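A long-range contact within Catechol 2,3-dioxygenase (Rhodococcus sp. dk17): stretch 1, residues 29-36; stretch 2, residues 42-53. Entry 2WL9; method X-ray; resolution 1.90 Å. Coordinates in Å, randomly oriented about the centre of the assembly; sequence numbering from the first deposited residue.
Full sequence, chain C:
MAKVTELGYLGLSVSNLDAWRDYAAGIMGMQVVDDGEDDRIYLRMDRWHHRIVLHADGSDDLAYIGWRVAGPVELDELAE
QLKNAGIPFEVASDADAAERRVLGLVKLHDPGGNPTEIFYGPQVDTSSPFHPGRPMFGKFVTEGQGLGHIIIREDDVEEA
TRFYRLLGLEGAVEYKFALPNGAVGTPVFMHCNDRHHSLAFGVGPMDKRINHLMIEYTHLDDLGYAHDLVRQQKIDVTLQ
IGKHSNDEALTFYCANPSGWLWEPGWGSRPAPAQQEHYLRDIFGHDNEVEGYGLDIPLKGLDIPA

Stretch 1 (29-36) GMQVVDDG
Stretch 2 42-53: YLRMDRWHHRIV

Neighbouring antiparallel strands send alternate residue pairs to opposite faces of their sheet, and this contact in Catechol 2,3-dioxygenase is a compact example. Strand 31-33 runs against strand 42-44 with N-to-C directions 143° apart and axes 4.6 Å apart at closest approach. The backbones are extended, with phi from -79° to -131° and psi from 116° to 152°. Gln-31 and Arg-44 form a hydrogen-bonded pair (Gln-31 N to Arg-44 O 2.8 Å; Arg-44 N to Gln-31 O 2.7 Å), as do Val-33 and Tyr-42 (Val-33 N to Tyr-42 O and Tyr-42 N to Val-33 O, both 2.9 Å). Between them Val-32 faces Leu-43 without such bonds, their CA atoms 4.9 Å apart.

The face bearing Val-32 and Leu-43 is apolar. Val-32 (t) brings CG2 to 4.2 Å from CD2 of Leu-43 (m, t). Just before the strand, Met-30 extends in an m, t, t conformation, an elongated ridge lying among three side chains: its SD is 3.9 Å from Leu-43 CB and 4.2 Å from Ile-52 CD1, and its CE is 3.8 Å from Met-45 SD. Met-45 (m, t, p) bends at chi3.

The other face carries Gln-31, Val-33, Tyr-42 and Arg-44. Gln-31 (t, t) and Arg-44 (t, t, t) extend together, so that Arg-44 NH1 donates to Gln-31 OE1 at 3.1 Å, near the guanidinium plane. Arg-44 also holds its own loop, NE donating to Trp-48 O and NH2 to Arg-47 O, both at 3.1 Å. Val-33 (t) is the small bump between larger neighbours: its CB lies 4.1 Å from Tyr-42 CB, its CG2 3.8 Å from Arg-44 CB, and its CG1 3.7 Å from His-49 NE2. His-49 (chi1 t, chi2 -97°) starts sideways, yet its ring reaches back, and NE2 donates to Asp-35 OD2 at 2.7 Å, near the ring plane. Asp-35 (m) thus closes this margin, OD2 also lying 3.8 Å from CE2 of Tyr-42 (m, chi2 -99°).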

# COMPACT_ATOMS: atom_id res chain seq x y z
N GLY C 29 -12.57 -14.59 29.47
CA GLY C 29 -13.39 -14.10 28.35
C GLY C 29 -13.81 -15.18 27.37
O GLY C 29 -14.44 -14.90 26.35
N MET C 30 -13.46 -16.42 27.67
CA MET C 30 -13.90 -17.55 26.85
C MET C 30 -15.41 -17.71 26.92
O MET C 30 -16.05 -17.18 27.83
CB MET C 30 -13.21 -18.84 27.29
CG MET C 30 -11.72 -18.78 27.09
SD MET C 30 -10.89 -20.34 27.31
CE MET C 30 -9.22 -19.81 26.93
N GLN C 31 -15.97 -18.41 25.95
CA GLN C 31 -17.40 -18.65 25.91
C GLN C 31 -17.69 -20.07 26.39
O GLN C 31 -17.13 -21.03 25.87
CB GLN C 31 -17.96 -18.46 24.50
CG GLN C 31 -19.47 -18.59 24.42
CD GLN C 31 -20.02 -18.36 23.04
OE1 GLN C 31 -19.27 -18.13 22.09
NE2 GLN C 31 -21.34 -18.42 22.91
N VAL C 32 -18.57 -20.19 27.38
CA VAL C 32 -19.00 -21.50 27.85
C VAL C 32 -20.05 -22.05 26.88
O VAL C 32 -21.02 -21.35 26.53
CB VAL C 32 -19.58 -21.45 29.29
CG1 VAL C 32 -20.17 -22.79 29.67
CG2 VAL C 32 -18.49 -21.07 30.30
N VAL C 33 -19.84 -23.29 26.45
CA VAL C 33 -20.74 -23.99 25.55
C VAL C 33 -21.20 -25.30 26.21
O VAL C 33 -20.38 -26.17 26.49
CB VAL C 33 -20.06 -24.27 24.18
CG1 VAL C 33 -20.98 -25.08 23.27
CG2 VAL C 33 -19.64 -22.96 23.51
N ASP C 34 -22.50 -25.40 26.48
CA ASP C 34 -23.07 -26.59 27.13
C ASP C 34 -24.09 -27.25 26.21
O ASP C 34 -25.19 -26.74 26.01
CB ASP C 34 -23.73 -26.21 28.46
CG ASP C 34 -24.13 -27.42 29.30
OD1 ASP C 34 -24.29 -28.54 28.76
OD2 ASP C 34 -24.28 -27.24 30.53
N ASP C 35 -23.71 -28.40 25.66
CA ASP C 35 -24.56 -29.13 24.72
C ASP C 35 -25.45 -30.17 25.40
O ASP C 35 -26.08 -30.98 24.73
CB ASP C 35 -23.71 -29.76 23.62
CG ASP C 35 -23.14 -28.72 22.66
OD1 ASP C 35 -23.78 -27.66 22.48
OD2 ASP C 35 -22.06 -28.98 22.10
N GLY C 36 -25.49 -30.13 26.73
CA GLY C 36 -26.38 -30.97 27.50
C GLY C 36 -25.79 -32.33 27.80
O GLY C 36 -26.50 -33.23 28.26
N TYR C 42 -17.77 -27.19 27.28
CA TYR C 42 -16.71 -26.72 26.39
C TYR C 42 -16.38 -25.25 26.59
O TYR C 42 -17.23 -24.46 27.00
CB TYR C 42 -17.08 -26.94 24.91
CG TYR C 42 -17.54 -28.33 24.56
CD1 TYR C 42 -16.67 -29.25 23.96
CD2 TYR C 42 -18.85 -28.73 24.81
CE1 TYR C 42 -17.10 -30.54 23.65
CE2 TYR C 42 -19.28 -30.00 24.51
CZ TYR C 42 -18.41 -30.90 23.92
OH TYR C 42 -18.87 -32.16 23.63
N LEU C 43 -15.14 -24.89 26.29
CA LEU C 43 -14.76 -23.49 26.29
C LEU C 43 -14.44 -23.08 24.86
O LEU C 43 -13.65 -23.73 24.18
CB LEU C 43 -13.56 -23.24 27.22
CG LEU C 43 -13.75 -23.60 28.69
CD1 LEU C 43 -12.41 -23.58 29.44
CD2 LEU C 43 -14.77 -22.69 29.38
N ARG C 44 -15.07 -22.01 24.41
CA ARG C 44 -14.96 -21.55 23.03
C ARG C 44 -14.17 -20.24 23.01
O ARG C 44 -14.36 -19.39 23.88
CB ARG C 44 -16.37 -21.38 22.47
CG ARG C 44 -16.46 -20.82 21.08
CD ARG C 44 -17.91 -20.71 20.65
NE ARG C 44 -18.03 -20.58 19.21
CZ ARG C 44 -18.96 -19.87 18.58
NH1 ARG C 44 -19.87 -19.18 19.27
NH2 ARG C 44 -18.96 -19.82 17.26
N MET C 45 -13.28 -20.09 22.02
CA MET C 45 -12.43 -18.90 21.92
C MET C 45 -12.64 -18.14 20.61
O MET C 45 -12.14 -17.01 20.45
CB MET C 45 -10.95 -19.28 22.03
CG MET C 45 -10.53 -19.92 23.34
SD MET C 45 -8.84 -20.52 23.26
CE MET C 45 -7.91 -19.00 23.12
N ASP C 46 -13.35 -18.75 19.67
CA ASP C 46 -13.49 -18.21 18.32
C ASP C 46 -14.63 -18.89 17.57
O ASP C 46 -15.53 -19.43 18.20
CB ASP C 46 -12.16 -18.32 17.54
CG ASP C 46 -11.68 -19.77 17.36
OD1 ASP C 46 -12.38 -20.71 17.78
OD2 ASP C 46 -10.58 -19.95 16.80
N ARG C 47 -14.58 -18.86 16.24
CA ARG C 47 -15.61 -19.47 15.38
C ARG C 47 -15.86 -20.96 15.66
O ARG C 47 -16.99 -21.44 15.54
CB ARG C 47 -15.19 -19.34 13.92
CG ARG C 47 -15.77 -18.17 13.14
CD ARG C 47 -15.60 -18.47 11.63
NE ARG C 47 -14.36 -19.21 11.40
CZ ARG C 47 -14.11 -20.04 10.39
NH1 ARG C 47 -15.02 -20.28 9.44
NH2 ARG C 47 -12.94 -20.65 10.33
N TRP C 48 -14.80 -21.70 15.98
CA TRP C 48 -14.89 -23.14 16.25
C TRP C 48 -15.88 -23.43 17.37
O TRP C 48 -15.97 -22.65 18.32
CB TRP C 48 -13.53 -23.71 16.68
CG TRP C 48 -12.46 -23.78 15.63
CD1 TRP C 48 -12.27 -22.94 14.56
CD2 TRP C 48 -11.37 -24.71 15.61
NE1 TRP C 48 -11.16 -23.33 13.84
CE2 TRP C 48 -10.59 -24.41 14.47
CE3 TRP C 48 -11.00 -25.80 16.42
CZ2 TRP C 48 -9.44 -25.15 14.13
CZ3 TRP C 48 -9.86 -26.53 16.09
CH2 TRP C 48 -9.09 -26.20 14.95
N HIS C 49 -16.60 -24.53 17.25
CA HIS C 49 -17.49 -24.98 18.32
C HIS C 49 -16.78 -24.85 19.67
O HIS C 49 -17.35 -24.33 20.64
CB HIS C 49 -17.94 -26.42 18.08
CG HIS C 49 -18.71 -27.01 19.22
ND1 HIS C 49 -18.12 -27.79 20.19
CD2 HIS C 49 -20.01 -26.91 19.56
CE1 HIS C 49 -19.03 -28.16 21.08
NE2 HIS C 49 -20.19 -27.64 20.71
N HIS C 50 -15.52 -25.29 19.72
CA HIS C 50 -14.72 -25.21 20.95
C HIS C 50 -13.21 -25.32 20.70
O HIS C 50 -12.78 -25.87 19.68
CB HIS C 50 -15.12 -26.31 21.94
CG HIS C 50 -14.72 -27.69 21.50
ND1 HIS C 50 -15.47 -28.44 20.63
CD2 HIS C 50 -13.63 -28.44 21.80
CE1 HIS C 50 -14.87 -29.59 20.41
NE2 HIS C 50 -13.75 -29.61 21.10
N ARG C 51 -12.42 -24.82 21.66
CA ARG C 51 -10.98 -25.08 21.68
C ARG C 51 -10.59 -26.00 22.84
O ARG C 51 -9.53 -26.63 22.81
CB ARG C 51 -10.16 -23.78 21.77
CG ARG C 51 -10.41 -22.69 20.68
CD ARG C 51 -10.61 -23.22 19.26
NE ARG C 51 -9.41 -23.81 18.68
CZ ARG C 51 -8.78 -23.38 17.58
NH1 ARG C 51 -9.21 -22.34 16.88
NH2 ARG C 51 -7.71 -24.03 17.16
N ILE C 52 -11.43 -26.05 23.87
CA ILE C 52 -11.14 -26.84 25.06
C ILE C 52 -12.39 -27.61 25.50
O ILE C 52 -13.49 -27.06 25.52
CB ILE C 52 -10.60 -25.96 26.25
CG1 ILE C 52 -9.41 -25.11 25.81
CG2 ILE C 52 -10.19 -26.83 27.45
CD1 ILE C 52 -8.97 -24.03 26.83
N VAL C 53 -12.19 -28.88 25.85
CA VAL C 53 -13.23 -29.72 26.43
C VAL C 53 -12.90 -29.93 27.89
O VAL C 53 -11.79 -30.33 28.23
CB VAL C 53 -13.33 -31.11 25.75
CG1 VAL C 53 -14.60 -31.83 26.17
CG2 VAL C 53 -13.30 -30.97 24.25